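Local coordinates for protein sugar kinase, pfkB family (Thermotoga maritima, PDB 2AJR) that probably phosphorylates a sugar phosphate with ATP, as a pfkB-family kinase with presumed phosphofructokinase activity, and binds magnesium, at residues A[228-233]-A[237-242]; A[293-298]-A[325-330]; A[84-89]-A[95-100]; A[56-61]-A[68-73]. One frame throughout, in Å; residues are numbered along the deposited sequence.

Contact 1: A[228-233]-A[237-242]; sequences EKLAEK and SVVSYE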
loop_
_atom_site.group_PDB
_atom_site.type_symbol
_atom_site.label_atom_id
_atom_site.label_comp_id
_atom_site.label_asym_id
_atom_site.label_seq_id
_atom_site.Cartn_x
_atom_site.Cartn_y
_atom_site.Cartn_z
ATOM N N GLU A 228 10.084 -14.857 34.872
ATOM C CA GLU A 228 11.105 -15.161 35.891
ATOM C C GLU A 228 12.454 -15.575 35.290
ATOM O O GLU A 228 13.501 -15.119 35.771
ATOM C CB GLU A 228 10.601 -16.232 36.863
ATOM C CG GLU A 228 9.480 -15.759 37.778
ATOM C CD GLU A 228 9.017 -16.827 38.789
ATOM O OE1 GLU A 228 8.811 -18.006 38.408
ATOM O OE2 GLU A 228 8.841 -16.472 39.977
ATOM N N LYS A 229 12.422 -16.414 34.242
ATOM C CA LYS A 229 13.635 -16.822 33.498
ATOM C C LYS A 229 14.369 -15.634 32.882
ATOM O O LYS A 229 15.598 -15.547 32.929
ATOM C CB LYS A 229 13.287 -17.792 32.363
ATOM C CG LYS A 229 12.735 -19.120 32.803
ATOM C CD LYS A 229 13.147 -20.242 31.862
ATOM C CE LYS A 229 12.854 -21.625 32.454
ATOM N NZ LYS A 229 13.866 -22.608 31.988
ATOM N N LEU A 230 13.604 -14.736 32.274
ATOM C CA LEU A 230 14.167 -13.522 31.712
ATOM C C LEU A 230 14.718 -12.631 32.806
ATOM O O LEU A 230 15.701 -11.952 32.602
ATOM C CB LEU A 230 13.113 -12.759 30.918
ATOM C CG LEU A 230 12.570 -13.462 29.673
ATOM C CD1 LEU A 230 11.321 -12.747 29.190
ATOM C CD2 LEU A 230 13.632 -13.539 28.553
ATOM N N ALA A 231 14.079 -12.638 33.970
ATOM C CA ALA A 231 14.489 -11.801 35.094
ATOM C C ALA A 231 15.718 -12.348 35.821
ATOM O O ALA A 231 16.311 -11.649 36.655
ATOM C CB ALA A 231 13.337 -11.647 36.056
ATOM N N GLU A 232 16.091 -13.596 35.529
ATOM C CA GLU A 232 17.360 -14.141 36.022
ATOM C C GLU A 232 18.564 -13.392 35.422
ATOM O O GLU A 232 19.544 -13.113 36.111
ATOM C CB GLU A 232 17.476 -15.633 35.708
ATOM C CG GLU A 232 16.664 -16.532 36.648
ATOM C CD GLU A 232 16.444 -17.954 36.107
ATOM O OE1 GLU A 232 17.118 -18.353 35.124
ATOM O OE2 GLU A 232 15.586 -18.676 36.668
ATOM N N LYS A 233 18.478 -13.058 34.140
ATOM C CA LYS A 233 19.604 -12.474 33.431
ATOM C C LYS A 233 19.407 -10.966 33.155
ATOM O O LYS A 233 20.380 -10.236 32.982
ATOM C CB LYS A 233 19.833 -13.273 32.138
ATOM C CG LYS A 233 20.085 -14.789 32.366
ATOM C CD LYS A 233 19.811 -15.623 31.102
ATOM N N SER A 237 11.689 -7.827 33.371
ATOM C CA SER A 237 11.005 -8.377 32.223
ATOM C C SER A 237 9.552 -7.943 32.279
ATOM O O SER A 237 8.963 -7.913 33.348
ATOM C CB SER A 237 11.117 -9.900 32.215
ATOM O OG SER A 237 10.528 -10.481 33.356
ATOM N N VAL A 238 8.995 -7.569 31.129
ATOM C CA VAL A 238 7.591 -7.197 31.024
ATOM C C VAL A 238 6.978 -8.091 29.965
ATOM O O VAL A 238 7.351 -8.018 28.798
ATOM C CB VAL A 238 7.395 -5.742 30.613
ATOM C CG1 VAL A 238 5.886 -5.410 30.595
ATOM C CG2 VAL A 238 8.143 -4.808 31.545
ATOM N N VAL A 239 6.050 -8.948 30.392
ATOM C CA VAL A 239 5.484 -9.986 29.538
ATOM C C VAL A 239 3.980 -9.831 29.427
ATOM O O VAL A 239 3.285 -9.723 30.425
ATOM C CB VAL A 239 5.822 -11.389 30.077
ATOM C CG1 VAL A 239 5.147 -12.445 29.256
ATOM C CG2 VAL A 239 7.345 -11.594 30.100
ATOM N N SER A 240 3.483 -9.838 28.193
ATOM C CA SER A 240 2.080 -9.593 27.936
ATOM C C SER A 240 1.285 -10.827 28.153
ATOM O O SER A 240 1.719 -11.940 27.815
ATOM C CB SER A 240 1.847 -9.113 26.528
ATOM O OG SER A 240 2.268 -7.778 26.465
ATOM N N TYR A 241 0.095 -10.597 28.694
ATOM C CA TYR A 241 -0.814 -11.649 29.029
ATOM C C TYR A 241 -2.234 -11.196 28.731
ATOM O O TYR A 241 -2.699 -10.193 29.262
ATOM C CB TYR A 241 -0.644 -11.978 30.494
ATOM C CG TYR A 241 -1.557 -13.062 30.933
ATOM C CD1 TYR A 241 -1.403 -14.365 30.445
ATOM C CD2 TYR A 241 -2.596 -12.796 31.832
ATOM C CE1 TYR A 241 -2.253 -15.378 30.857
ATOM C CE2 TYR A 241 -3.447 -13.802 32.242
ATOM C CZ TYR A 241 -3.273 -15.085 31.755
ATOM O OH TYR A 241 -4.117 -16.061 32.174
ATOM N N GLU A 242 -2.902 -11.935 27.856
ATOM C CA GLU A 242 -4.296 -11.684 27.488
ATOM C C GLU A 242 -4.547 -10.252 27.022
ATOM O O GLU A 242 -5.531 -9.628 27.404
ATOM C CB GLU A 242 -5.224 -12.060 28.633
ATOM C CG GLU A 242 -5.168 -13.537 28.981
ATOM C CD GLU A 242 -5.718 -14.432 27.871
ATOM O OE1 GLU A 242 -5.022 -15.383 27.456
ATOM O OE2 GLU A 242 -6.854 -14.195 27.416
#

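Contact 2: A[293-298]-A[325-330]; sequences MAKFGF and FTVERV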
loop_
_atom_site.group_PDB
_atom_site.type_symbol
_atom_site.label_atom_id
_atom_site.label_comp_id
_atom_site.label_asym_id
_atom_site.label_seq_id
_atom_site.Cartn_x
_atom_site.Cartn_y
_atom_site.Cartn_z
HETATM N N MSE A 293 8.571 2.032 36.617
HETATM C CA MSE A 293 8.824 2.119 35.177
HETATM C C MSE A 293 7.789 1.385 34.364
HETATM O O MSE A 293 7.246 1.946 33.428
HETATM C CB MSE A 293 10.152 1.505 34.807
HETATM C CG MSE A 293 11.315 2.441 34.873
HETATM SE SE MSE A 293 12.899 1.508 34.238
HETATM C CE MSE A 293 12.147 0.524 32.835
ATOM N N ALA A 294 7.539 0.119 34.703
ATOM C CA ALA A 294 6.532 -0.673 33.998
ATOM C C ALA A 294 5.133 -0.054 34.113
ATOM O O ALA A 294 4.366 -0.077 33.152
ATOM C CB ALA A 294 6.525 -2.095 34.504
ATOM N N LYS A 295 4.815 0.506 35.280
ATOM C CA LYS A 295 3.508 1.137 35.512
ATOM C C LYS A 295 3.319 2.355 34.635
ATOM O O LYS A 295 2.236 2.586 34.096
ATOM C CB LYS A 295 3.342 1.547 36.985
ATOM C CG LYS A 295 2.963 0.376 37.915
ATOM C CD LYS A 295 3.173 0.688 39.399
ATOM C CE LYS A 295 2.145 1.687 39.942
ATOM N NZ LYS A 295 2.388 2.014 41.375
ATOM N N PHE A 296 4.372 3.152 34.521
ATOM C CA PHE A 296 4.328 4.331 33.683
ATOM C C PHE A 296 4.252 3.902 32.214
ATOM O O PHE A 296 3.541 4.516 31.417
ATOM C CB PHE A 296 5.550 5.216 33.930
ATOM C CG PHE A 296 5.473 6.560 33.253
ATOM C CD1 PHE A 296 4.822 7.616 33.860
ATOM C CD2 PHE A 296 6.052 6.761 32.017
ATOM C CE1 PHE A 296 4.746 8.851 33.243
ATOM C CE2 PHE A 296 5.986 7.989 31.399
ATOM C CZ PHE A 296 5.325 9.040 32.012
ATOM N N GLY A 297 4.969 2.837 31.869
ATOM C CA GLY A 297 4.913 2.280 30.531
ATOM C C GLY A 297 3.495 1.867 30.202
ATOM O O GLY A 297 2.988 2.181 29.119
ATOM N N PHE A 298 2.848 1.195 31.155
ATOM C CA PHE A 298 1.493 0.677 30.962
ATOM C C PHE A 298 0.534 1.838 30.749
ATOM O O PHE A 298 -0.318 1.776 29.878
ATOM C CB PHE A 298 1.059 -0.197 32.160
ATOM C CG PHE A 298 -0.138 -1.068 31.880
ATOM C CD1 PHE A 298 -1.428 -0.584 32.063
ATOM C CD2 PHE A 298 0.024 -2.365 31.422
ATOM C CE1 PHE A 298 -2.531 -1.384 31.788
ATOM C CE2 PHE A 298 -1.073 -3.173 31.151
ATOM C CZ PHE A 298 -2.352 -2.685 31.338
ATOM N N PHE A 325 -5.814 1.356 35.832
ATOM C CA PHE A 325 -5.191 0.047 35.949
ATOM C C PHE A 325 -4.886 -0.318 37.386
ATOM O O PHE A 325 -4.781 0.555 38.233
ATOM C CB PHE A 325 -3.942 -0.058 35.061
ATOM C CG PHE A 325 -2.805 0.829 35.481
ATOM C CD1 PHE A 325 -1.898 0.408 36.445
ATOM C CD2 PHE A 325 -2.613 2.062 34.876
ATOM C CE1 PHE A 325 -0.837 1.212 36.826
ATOM C CE2 PHE A 325 -1.545 2.880 35.243
ATOM C CZ PHE A 325 -0.657 2.452 36.227
ATOM N N THR A 326 -4.769 -1.616 37.659
ATOM C CA THR A 326 -4.428 -2.100 38.991
ATOM C C THR A 326 -3.088 -2.793 38.932
ATOM O O THR A 326 -2.661 -3.215 37.874
ATOM C CB THR A 326 -5.515 -3.071 39.598
ATOM O OG1 THR A 326 -5.734 -4.192 38.741
ATOM C CG2 THR A 326 -6.853 -2.353 39.826
ATOM N N VAL A 327 -2.414 -2.885 40.073
ATOM C CA VAL A 327 -1.231 -3.735 40.232
ATOM C C VAL A 327 -1.509 -4.754 41.337
ATOM O O VAL A 327 -1.930 -4.390 42.430
ATOM C CB VAL A 327 0.040 -2.932 40.637
ATOM C CG1 VAL A 327 1.271 -3.863 40.662
ATOM C CG2 VAL A 327 0.263 -1.736 39.713
ATOM N N GLU A 328 -1.283 -6.027 41.055
ATOM C CA GLU A 328 -1.382 -7.072 42.073
ATOM C C GLU A 328 0.013 -7.647 42.217
ATOM O O GLU A 328 0.811 -7.627 41.266
ATOM C CB GLU A 328 -2.336 -8.192 41.634
ATOM C CG GLU A 328 -3.596 -7.717 40.907
ATOM C CD GLU A 328 -4.498 -8.864 40.478
ATOM O OE1 GLU A 328 -3.957 -9.931 40.150
ATOM O OE2 GLU A 328 -5.748 -8.698 40.494
ATOM N N ARG A 329 0.314 -8.167 43.395
ATOM C CA ARG A 329 1.569 -8.865 43.592
ATOM C C ARG A 329 1.348 -10.352 43.418
ATOM O O ARG A 329 0.515 -10.939 44.119
ATOM C CB ARG A 329 2.131 -8.592 44.974
ATOM C CG ARG A 329 3.453 -9.253 45.162
ATOM C CD ARG A 329 4.399 -8.369 45.892
ATOM N NE ARG A 329 5.708 -8.996 45.973
ATOM C CZ ARG A 329 6.753 -8.463 46.594
ATOM N NH1 ARG A 329 6.645 -7.295 47.211
ATOM N NH2 ARG A 329 7.907 -9.117 46.612
ATOM N N VAL A 330 2.102 -10.953 42.493
ATOM C CA VAL A 330 1.980 -12.376 42.193
ATOM C C VAL A 330 2.870 -13.215 43.130
ATOM O O VAL A 330 2.406 -14.182 43.715
ATOM C CB VAL A 330 2.323 -12.663 40.710
ATOM C CG1 VAL A 330 2.069 -14.127 40.359
ATOM C CG2 VAL A 330 1.532 -11.740 39.785
#

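Contact 3: A[84-89]-A[95-100]; sequences EELRKI and TNFVYV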
loop_
_atom_site.group_PDB
_atom_site.type_symbol
_atom_site.label_atom_id
_atom_site.label_comp_id
_atom_site.label_asym_id
_atom_site.label_seq_id
_atom_site.Cartn_x
_atom_site.Cartn_y
_atom_site.Cartn_z
ATOM N N GLU A 84 12.573 12.175 5.774
ATOM C CA GLU A 84 12.142 13.558 5.705
ATOM C C GLU A 84 10.952 13.784 6.605
ATOM O O GLU A 84 10.919 14.744 7.359
ATOM C CB GLU A 84 11.823 13.958 4.272
ATOM C CG GLU A 84 13.085 14.238 3.497
ATOM C CD GLU A 84 12.853 14.814 2.117
ATOM O OE1 GLU A 84 11.682 15.155 1.774
ATOM O OE2 GLU A 84 13.869 14.926 1.381
ATOM N N GLU A 85 9.985 12.880 6.543
ATOM C CA GLU A 85 8.834 12.957 7.426
ATOM C C GLU A 85 9.287 12.914 8.862
ATOM O O GLU A 85 8.805 13.677 9.680
ATOM C CB GLU A 85 7.829 11.833 7.134
ATOM C CG GLU A 85 7.017 12.062 5.852
ATOM C CD GLU A 85 6.335 13.418 5.837
ATOM O OE1 GLU A 85 5.724 13.781 6.868
ATOM O OE2 GLU A 85 6.433 14.139 4.819
ATOM N N LEU A 86 10.252 12.055 9.154
ATOM C CA LEU A 86 10.705 11.870 10.520
ATOM C C LEU A 86 11.321 13.136 11.046
ATOM O O LEU A 86 11.098 13.513 12.181
ATOM C CB LEU A 86 11.718 10.720 10.589
ATOM C CG LEU A 86 12.185 10.222 11.951
ATOM C CD1 LEU A 86 11.017 9.852 12.879
ATOM C CD2 LEU A 86 13.116 9.050 11.752
ATOM N N ARG A 87 12.094 13.806 10.209
ATOM C CA ARG A 87 12.776 15.013 10.620
ATOM C C ARG A 87 11.799 16.135 10.870
ATOM O O ARG A 87 12.058 16.999 11.705
ATOM C CB ARG A 87 13.789 15.429 9.566
ATOM C CG ARG A 87 15.053 14.579 9.563
ATOM C CD ARG A 87 16.281 15.446 9.328
ATOM N NE ARG A 87 17.472 14.646 9.048
ATOM C CZ ARG A 87 17.761 14.095 7.870
ATOM N NH1 ARG A 87 16.942 14.231 6.828
ATOM N NH2 ARG A 87 18.878 13.390 7.731
ATOM N N LYS A 88 10.679 16.132 10.147
ATOM C CA LYS A 88 9.639 17.143 10.344
ATOM C C LYS A 88 8.902 16.970 11.666
ATOM O O LYS A 88 8.294 17.924 12.144
ATOM C CB LYS A 88 8.601 17.103 9.225
ATOM C CG LYS A 88 9.079 17.580 7.856
ATOM C CD LYS A 88 8.079 17.121 6.792
ATOM C CE LYS A 88 8.521 17.466 5.409
ATOM N NZ LYS A 88 7.398 17.228 4.470
ATOM N N ILE A 89 8.910 15.760 12.235
ATOM C CA ILE A 89 8.160 15.522 13.472
ATOM C C ILE A 89 8.757 16.284 14.654
ATOM O O ILE A 89 8.006 16.820 15.459
ATOM C CB ILE A 89 8.049 14.037 13.819
ATOM C CG1 ILE A 89 7.245 13.314 12.743
ATOM C CG2 ILE A 89 7.374 13.840 15.187
ATOM C CD1 ILE A 89 6.951 11.885 13.047
ATOM N N THR A 95 18.637 11.647 12.926
ATOM C CA THR A 95 18.677 10.400 12.191
ATOM C C THR A 95 20.124 10.044 11.887
ATOM O O THR A 95 20.961 10.928 11.697
ATOM C CB THR A 95 17.875 10.506 10.896
ATOM O OG1 THR A 95 18.522 11.411 10.000
ATOM C CG2 THR A 95 16.431 10.982 11.199
ATOM N N ASN A 96 20.415 8.748 11.864
ATOM C CA ASN A 96 21.744 8.267 11.504
ATOM C C ASN A 96 21.631 6.872 10.876
ATOM O O ASN A 96 22.069 5.870 11.442
ATOM C CB ASN A 96 22.635 8.258 12.748
ATOM C CG ASN A 96 24.066 7.885 12.439
ATOM O OD1 ASN A 96 24.583 8.177 11.357
ATOM N ND2 ASN A 96 24.711 7.217 13.381
ATOM N N PHE A 97 20.999 6.824 9.721
ATOM C CA PHE A 97 20.622 5.577 9.085
ATOM C C PHE A 97 21.625 5.196 8.013
ATOM O O PHE A 97 22.066 6.046 7.268
ATOM C CB PHE A 97 19.272 5.742 8.383
ATOM C CG PHE A 97 18.116 5.882 9.308
ATOM C CD1 PHE A 97 17.701 4.811 10.072
ATOM C CD2 PHE A 97 17.417 7.064 9.390
ATOM C CE1 PHE A 97 16.626 4.927 10.940
ATOM C CE2 PHE A 97 16.331 7.185 10.249
ATOM C CZ PHE A 97 15.939 6.108 11.025
ATOM N N VAL A 98 21.936 3.917 7.883
ATOM C CA VAL A 98 22.715 3.453 6.747
ATOM C C VAL A 98 21.767 3.276 5.567
ATOM O O VAL A 98 20.758 2.560 5.669
ATOM C CB VAL A 98 23.393 2.125 7.056
ATOM C CG1 VAL A 98 23.902 1.469 5.778
ATOM C CG2 VAL A 98 24.494 2.353 8.055
ATOM N N TYR A 99 22.100 3.925 4.455
ATOM C CA TYR A 99 21.292 3.895 3.250
ATOM C C TYR A 99 21.632 2.676 2.425
ATOM O O TYR A 99 22.788 2.453 2.116
ATOM C CB TYR A 99 21.512 5.174 2.440
ATOM C CG TYR A 99 20.801 6.328 3.094
ATOM C CD1 TYR A 99 21.334 6.937 4.221
ATOM C CD2 TYR A 99 19.568 6.774 2.626
ATOM C CE1 TYR A 99 20.677 7.959 4.858
ATOM C CE2 TYR A 99 18.905 7.821 3.259
ATOM C CZ TYR A 99 19.471 8.397 4.380
ATOM O OH TYR A 99 18.847 9.425 5.028
ATOM N N VAL A 100 20.620 1.894 2.078
ATOM C CA VAL A 100 20.817 0.638 1.381
ATOM C C VAL A 100 20.144 0.700 0.016
ATOM O O VAL A 100 19.347 1.590 -0.247
ATOM C CB VAL A 100 20.275 -0.567 2.217
ATOM C CG1 VAL A 100 21.016 -0.686 3.528
ATOM C CG2 VAL A 100 18.766 -0.443 2.499
#

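Contact 4: A[56-61]-A[68-73]; sequences NVSIAL and SVATGF. With ACT (acetate ion), chain D.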
loop_
_atom_site.group_PDB
_atom_site.type_symbol
_atom_site.label_atom_id
_atom_site.label_comp_id
_atom_site.label_asym_id
_atom_site.label_seq_id
_atom_site.Cartn_x
_atom_site.Cartn_y
_atom_site.Cartn_z
ATOM N N ASN A 56 9.162 4.637 16.288
ATOM C CA ASN A 56 7.979 5.071 17.035
ATOM C C ASN A 56 8.400 5.469 18.464
ATOM O O ASN A 56 7.835 6.400 19.044
ATOM C CB ASN A 56 6.878 3.987 17.104
ATOM C CG ASN A 56 6.226 3.652 15.742
ATOM O OD1 ASN A 56 6.026 4.500 14.866
ATOM N ND2 ASN A 56 5.842 2.392 15.601
ATOM N N VAL A 57 9.388 4.760 19.019
ATOM C CA VAL A 57 9.920 5.108 20.345
ATOM C C VAL A 57 10.571 6.481 20.303
ATOM O O VAL A 57 10.361 7.274 21.209
ATOM C CB VAL A 57 10.912 4.055 20.886
ATOM C CG1 VAL A 57 11.649 4.572 22.116
ATOM C CG2 VAL A 57 10.185 2.758 21.202
ATOM N N SER A 58 11.325 6.776 19.248
ATOM C CA SER A 58 11.855 8.122 19.050
ATOM C C SER A 58 10.754 9.171 18.958
ATOM O O SER A 58 10.845 10.232 19.569
ATOM C CB SER A 58 12.727 8.193 17.797
ATOM O OG SER A 58 13.982 7.555 18.007
ATOM N N ILE A 59 9.710 8.886 18.190
ATOM C CA ILE A 59 8.587 9.821 18.080
ATOM C C ILE A 59 7.962 10.002 19.475
ATOM O O ILE A 59 7.818 11.127 19.942
ATOM C CB ILE A 59 7.549 9.364 17.009
ATOM C CG1 ILE A 59 8.187 9.434 15.608
ATOM C CG2 ILE A 59 6.267 10.222 17.063
ATOM C CD1 ILE A 59 7.507 8.573 14.540
ATOM N N ALA A 60 7.633 8.895 20.135
ATOM C CA ALA A 60 7.139 8.906 21.522
ATOM C C ALA A 60 8.012 9.740 22.486
ATOM O O ALA A 60 7.511 10.610 23.199
ATOM C CB ALA A 60 7.018 7.487 22.041
ATOM N N LEU A 61 9.310 9.474 22.517
ATOM C CA LEU A 61 10.197 10.236 23.384
ATOM C C LEU A 61 10.182 11.745 23.059
ATOM O O LEU A 61 10.221 12.583 23.982
ATOM C CB LEU A 61 11.622 9.677 23.339
ATOM C CG LEU A 61 11.800 8.310 23.995
ATOM C CD1 LEU A 61 13.207 7.784 23.737
ATOM C CD2 LEU A 61 11.501 8.362 25.490
ATOM N N SER A 68 16.445 11.885 20.885
ATOM C CA SER A 68 17.026 10.594 20.562
ATOM C C SER A 68 17.781 10.658 19.253
ATOM O O SER A 68 17.514 11.526 18.436
ATOM C CB SER A 68 15.943 9.495 20.499
ATOM O OG SER A 68 14.816 9.859 19.691
ATOM N N VAL A 69 18.731 9.741 19.073
ATOM C CA VAL A 69 19.254 9.411 17.746
ATOM C C VAL A 69 18.581 8.137 17.252
ATOM O O VAL A 69 18.552 7.130 17.965
ATOM C CB VAL A 69 20.764 9.174 17.753
ATOM C CG1 VAL A 69 21.241 8.748 16.351
ATOM C CG2 VAL A 69 21.482 10.433 18.214
ATOM N N ALA A 70 18.033 8.190 16.040
ATOM C CA ALA A 70 17.378 7.038 15.436
ATOM C C ALA A 70 18.303 6.431 14.394
ATOM O O ALA A 70 18.730 7.121 13.469
ATOM C CB ALA A 70 16.062 7.444 14.790
ATOM N N THR A 71 18.610 5.141 14.534
ATOM C CA THR A 71 19.409 4.443 13.537
ATOM C C THR A 71 18.746 3.148 13.011
ATOM O O THR A 71 17.718 2.711 13.530
ATOM C CB THR A 71 20.819 4.139 14.074
ATOM O OG1 THR A 71 21.667 3.799 12.965
ATOM C CG2 THR A 71 20.780 3.010 15.075
ATOM N N GLY A 72 19.358 2.564 11.975
ATOM C CA GLY A 72 18.772 1.464 11.217
ATOM C C GLY A 72 19.151 1.485 9.737
ATOM O O GLY A 72 20.158 2.076 9.345
ATOM N N PHE A 73 18.343 0.833 8.906
ATOM C CA PHE A 73 18.559 0.859 7.465
ATOM C C PHE A 73 17.369 1.518 6.795
ATOM O O PHE A 73 16.247 1.247 7.161
ATOM C CB PHE A 73 18.719 -0.554 6.909
ATOM C CG PHE A 73 19.840 -1.329 7.525
ATOM C CD1 PHE A 73 21.157 -1.016 7.228
ATOM C CD2 PHE A 73 19.584 -2.382 8.383
ATOM C CE1 PHE A 73 22.205 -1.727 7.797
ATOM C CE2 PHE A 73 20.634 -3.098 8.955
ATOM C CZ PHE A 73 21.947 -2.761 8.659
HETATM C C ACT D . 5.170 -0.859 12.786
HETATM O O ACT D . 4.851 -1.208 11.574
HETATM O OXT ACT D . 4.814 0.291 13.212
HETATM C CH3 ACT D . 5.989 -1.731 13.694
#

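Contact 1: A[228-233]-A[237-242]
Leu230 and Ser237 meet where a beta-alpha-beta unit closes. The unit runs from strand 200-201 through helix 220-233 to strand 236-241, in the ribokinase-like fold of the pfkB family. The last turns of the helix lie nearly antiparallel to the strand, at 161°, with the two axes 8.1 Å apart at closest approach. The chain reverses within three residues, and the contact sits right beside that turn.

Leu230 points at the strand. Its CG stands beside the backbone N and anti to the carbonyl carbon (chi1 -65°), and the second torsion is extended. This carries the CD1 branch toward Val239. Leu230 CB rests on Ser237 CB at 3.7 Å. Further out, Leu230 CD1 reaches Val239 CG2 at 4.2 Å, a looser apolar touch. One leucine thus spans two strand residues that face the same way. Val201, Pro203 and Leu213 also pack on it.

Ser237 holds its OG between the backbone N and the carbonyl carbon (chi1 61°). The hydroxyl makes its hydrogen bond to the carbonyl O of Ala227, one turn back in the helix. A buried polar atom is satisfied in this way, and the strand start is tied to the helix. The contact with Ala231 is only van der Waals. Ala249, on the neighbouring strand 245-249, touches both Ala231 and Ser237. All four residues of the contact are buried. The methyl carbon Ala231 CB lies 4.1 Å from Ser237 OG.

Contact 2: A[293-298]-A[325-330]
Lys295 lies across Phe325 and Val327 where helix 290-304 packs on strand 325-329, an outermost strand of the large sheet in this ribokinase-like fold. Helix and strand run nearly antiparallel.

The lysine can be followed outward. Its CB sits near the far end of the Phe325 ring, 4.2 Å from Phe325 CZ. Its CG is 4.0 Å from Phe325 CE1 and also touches Val327 CG2. CD continues over the valine, 3.8 Å from Val327 CG2. A bend about the CG-CD bond (chi3 72°) keeps CE beside the same methyl. NZ forms a salt bridge with Glu292, one turn earlier in the helix. The apolar stem packs on Phe325 and Val327, while the charge is met on its own helix.

Phe298 fills the next turn. Its ring and that of Phe325 meet obliquely, planes at 59°. The two side chains slide past each other in opposite directions, and Ile257 of the adjacent strand 254-259 touches both. Phe325 CG lies between the backbone N and the carbonyl carbon (chi1 67°). The ring tip thus reaches the helix backbone, with Phe325 CZ 3.6 Å from Lys295 O.

Contact 3: A[84-89]-A[95-100]
Leu86 carries its CG opposite the backbone N (chi1 -172°), which extends the side chain from helix 76-89 to Thr95 and Phe97 on the strand. Arg87 starts beside its backbone N and then bends at chi2 (-140°), which brings the guanidinium to Thr95.

Leu86 does the apolar work through one methyl. Leu86 CD2 lies 3.9 Å from Thr95 CG2. The same Leu86 CD2 meets the edge of the Phe97 ring, near its plane, 4.0 Å from Phe97 CE2. Leu86 and Thr95 pass each other in opposite directions. The other surroundings of Leu86 include Ile55 and Ile59 of helix 53-63.

Thr95 shows two different sides to the helix. Its methyl turns to the leucine. Its hydroxyl lies near the arginine, with Arg87 NH2 3.0 Å from Thr95 OG1, and the guanidinium meets it obliquely. The arginine and threonine side chains cross at about a right angle. Arg87 is exposed, so this polar pair lies at the outer margin, while Leu86 and Phe97 are buried. Val83, one turn earlier, packs on both Thr95 and Phe97.

The segment axes come within 10.6 Å at closest approach and run nearly antiparallel, at 165°. This is the second half of a beta-alpha-beta unit. The helix leaves strand 68-75 and returns the chain to the neighbouring parallel strand 93-100, an outermost strand of the central sheet in the ribokinase-like fold.

Contact 4: A[56-61]-A[68-73]
Ser58 on helix 53-63 faces Ser68 at the start of strand 68-75, their CA atoms 5.9 Å apart. The helix is regular here, with Ala60 N bonded to Asn56 O and Leu61 N to Val57 O. The strand is extended through Thr71 and then turns a corner at Gly72. The backbone angles there (phi 147°, psi -158°) leave no room for a CB beside the carbonyl O of Thr71.

The two serines point at each other and share a hydrogen bond, Ser58 OG to Ser68 OG at 3.0 Å; either could be the donor. Ser58 OG lies beside its own backbone N (chi1 -74°), a position that brings it over the strand. It also bonds to Thr16 OG1, so a buried hydroxyl is held by two partners. Ala70 CB lies beside it, 3.8 Å from Ser58 OG.

Two residues before Ser58, Asn56 makes a weak hydrogen bond (Asn56 ND2 to acetate OXT, 3.3 Å) to an acetate ion, probably from the crystallisation liquor. Its OD1 and ND2 are also hydrogen-bonded to Lys310 and Asp273, respectively.

Strand 68-75 runs between strands 14-18 and 93-100. Helix 53-63 lies on this part of the sheet, and helix 271-286 packs against it through Val57, Ala60 and Leu61.

How the contacts relate
All four contacts set a helix against the same ten-stranded sheet. Contacts 3 and 4 are neighbours, with centres about 9 Å apart. They touch through strands 93-100 and 68-75, where Asn96 O probably bonds Thr71 OG1 at 2.6 Å. Contacts 1 and 2 lie toward the sheet's other end, their centres about 13 Å apart. Contacts 1 and 4 are fully buried. Serine and alanine side chains take part in both, helix and strand come close, and serine hydroxyls find partners inside the protein. Contacts 2 and 3 involve the outermost strands and are partly buried. Each combines apolar packing with a long basic side chain, the partly exposed Lys295 or the exposed Arg87.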